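Long-range contact in endo-alpha-(1->5)-L-arabinanase (PDB 6B7K), which probably cleaves internal alpha-(1->5) linkages of arabinan as a calcium-binding family 43 glycoside hydrolase: residues T38-L44 / P78-P83. Sequence-based numbering, arbitrary orientation.
Sequences TGLGTGL and PHQWAP
Three backbone hydrogen bonds tie G39 and G43 to residues 78-83. G39 N donates to Q80 O at 2.9 Å. Q80 N gives its hydrogen to G43 O at 2.8 Å. G43 N reaches P78 O at 3.3 Å. The last two form a single beta bridge between G43 and H79.

One side-chain bond joins the segments: A82 N donates to T38 OG1 at 3.0 Å, nearly straight at 169°. T38 OG1 also bonds to D23, the predicted proton acceptor. With CG2 anti to the backbone N (OG1 chi1 -66°), the T38 methyl meets the H79 ring at its edge, in plane, 3.6 Å from CD2. An alanine here is likely to leave A82 N and D23 without this shared hydroxyl and the ring edge without its methyl neighbour.

Apolar contact comes from L44: CD2 lies 3.6 Å from CB of Q80, the side chains crossing at about a right angle, and also touches P83.

The contact joins the loop between strands 32-38 and 44-49 to the run leading into strand 81-87 and its first residues, linking neighbouring blades of the five-bladed beta-propeller. Its chemistry implies a mainly backbone-held seam, with one threonine hydroxyl coupling it to the predicted catalytic centre.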
loop_
_atom_site.group_PDB
_atom_site.type_symbol
_atom_site.label_atom_id
_atom_site.label_comp_id
_atom_site.label_asym_id
_atom_site.label_seq_id
_atom_site.Cartn_x
_atom_site.Cartn_y
_atom_site.Cartn_z
ATOM N N THR A 38 -8.922 -0.056 -3.185
ATOM C CA THR A 38 -9.592 -1.328 -3.419
ATOM C C THR A 38 -10.934 -1.085 -4.094
ATOM O O THR A 38 -11.688 -0.191 -3.701
ATOM C CB THR A 38 -9.781 -2.074 -2.097
ATOM O OG1 THR A 38 -8.500 -2.433 -1.566
ATOM C CG2 THR A 38 -10.608 -3.333 -2.300
ATOM N N GLY A 39 -11.225 -1.880 -5.121
ATOM C CA GLY A 39 -12.384 -1.609 -5.947
ATOM C C GLY A 39 -13.684 -1.712 -5.174
ATOM O O GLY A 39 -13.828 -2.510 -4.245
ATOM N N LEU A 40 -14.638 -0.874 -5.568
ATOM C CA LEU A 40 -16.002 -0.915 -5.051
ATOM C C LEU A 40 -16.849 -1.650 -6.083
ATOM O O LEU A 40 -17.245 -1.076 -7.102
ATOM C CB LEU A 40 -16.525 0.493 -4.785
ATOM C CG LEU A 40 -17.986 0.618 -4.348
ATOM C CD1 LEU A 40 -18.235 -0.155 -3.063
ATOM C CD2 LEU A 40 -18.372 2.078 -4.183
ATOM N N GLY A 41 -17.117 -2.929 -5.820
ATOM C CA GLY A 41 -17.864 -3.763 -6.741
ATOM C C GLY A 41 -16.963 -4.658 -7.561
ATOM O O GLY A 41 -16.812 -5.841 -7.249
ATOM N N THR A 42 -16.360 -4.099 -8.606
ATOM C CA THR A 42 -15.425 -4.825 -9.448
ATOM C C THR A 42 -14.243 -3.926 -9.759
ATOM O O THR A 42 -14.371 -2.700 -9.794
ATOM C CB THR A 42 -16.063 -5.308 -10.750
ATOM O OG1 THR A 42 -17.390 -5.769 -10.481
ATOM C CG2 THR A 42 -15.250 -6.480 -11.340
ATOM N N GLY A 43 -13.080 -4.545 -9.928
ATOM C CA GLY A 43 -11.892 -3.815 -10.329
ATOM C C GLY A 43 -11.238 -2.995 -9.236
ATOM O O GLY A 43 -11.106 -3.454 -8.097
ATOM N N LEU A 44 -10.818 -1.778 -9.576
ATOM C CA LEU A 44 -10.083 -0.903 -8.672
ATOM C C LEU A 44 -10.758 0.459 -8.615
ATOM O O LEU A 44 -11.163 1.004 -9.647
ATOM C CB LEU A 44 -8.628 -0.747 -9.122
ATOM C CG LEU A 44 -7.770 -2.007 -9.035
ATOM C CD1 LEU A 44 -6.453 -1.806 -9.758
ATOM C CD2 LEU A 44 -7.535 -2.378 -7.576
ATOM N N PRO A 78 -14.453 -10.393 -7.019
ATOM C CA PRO A 78 -14.620 -9.506 -8.184
ATOM C C PRO A 78 -13.865 -8.194 -8.058
ATOM O O PRO A 78 -13.353 -7.688 -9.063
ATOM C CB PRO A 78 -16.139 -9.288 -8.244
ATOM C CG PRO A 78 -16.624 -9.575 -6.861
ATOM C CD PRO A 78 -15.734 -10.662 -6.341
ATOM N N HIS A 79 -13.765 -7.636 -6.856
ATOM C CA HIS A 79 -12.991 -6.424 -6.640
ATOM C C HIS A 79 -11.540 -6.774 -6.335
ATOM O O HIS A 79 -11.256 -7.753 -5.637
ATOM C CB HIS A 79 -13.585 -5.600 -5.496
ATOM C CG HIS A 79 -13.549 -6.293 -4.170
ATOM N ND1 HIS A 79 -14.390 -7.338 -3.855
ATOM C CD2 HIS A 79 -12.779 -6.087 -3.076
ATOM C CE1 HIS A 79 -14.137 -7.748 -2.625
ATOM N NE2 HIS A 79 -13.164 -7.006 -2.129
ATOM N N GLN A 80 -10.624 -5.979 -6.876
ATOM C CA GLN A 80 -9.201 -6.140 -6.623
ATOM C C GLN A 80 -8.775 -5.211 -5.493
ATOM O O GLN A 80 -9.401 -4.177 -5.247
ATOM C CB GLN A 80 -8.385 -5.859 -7.886
ATOM C CG GLN A 80 -8.378 -7.005 -8.894
ATOM C CD GLN A 80 -9.757 -7.313 -9.457
ATOM O OE1 GLN A 80 -10.297 -6.551 -10.257
ATOM N NE2 GLN A 80 -10.332 -8.434 -9.039
ATOM N N TRP A 81 -7.704 -5.592 -4.801
ATOM C CA TRP A 81 -7.319 -4.939 -3.560
ATOM C C TRP A 81 -6.027 -4.153 -3.721
ATOM O O TRP A 81 -5.219 -4.407 -4.619
ATOM C CB TRP A 81 -7.110 -5.946 -2.424
ATOM C CG TRP A 81 -8.077 -7.078 -2.322
ATOM C CD1 TRP A 81 -9.272 -7.224 -2.965
ATOM C CD2 TRP A 81 -7.919 -8.238 -1.502
ATOM N NE1 TRP A 81 -9.863 -8.412 -2.601
ATOM C CE2 TRP A 81 -9.051 -9.051 -1.701
ATOM C CE3 TRP A 81 -6.927 -8.669 -0.619
ATOM C CZ2 TRP A 81 -9.213 -10.266 -1.047
ATOM C CZ3 TRP A 81 -7.090 -9.871 0.024
ATOM C CH2 TRP A 81 -8.221 -10.656 -0.191
ATOM N N ALA A 82 -5.845 -3.199 -2.801
ATOM C CA ALA A 82 -4.589 -2.533 -2.472
ATOM C C ALA A 82 -3.761 -2.167 -3.695
ATOM O O ALA A 82 -2.722 -2.792 -3.946
ATOM C CB ALA A 82 -3.762 -3.422 -1.542
ATOM N N PRO A 83 -4.171 -1.171 -4.471
ATOM C CA PRO A 83 -3.351 -0.732 -5.601
ATOM C C PRO A 83 -2.227 0.188 -5.147
ATOM O O PRO A 83 -2.282 0.813 -4.088
ATOM C CB PRO A 83 -4.351 0.014 -6.488
ATOM C CG PRO A 83 -5.339 0.556 -5.527
ATOM C CD PRO A 83 -5.450 -0.442 -4.405
#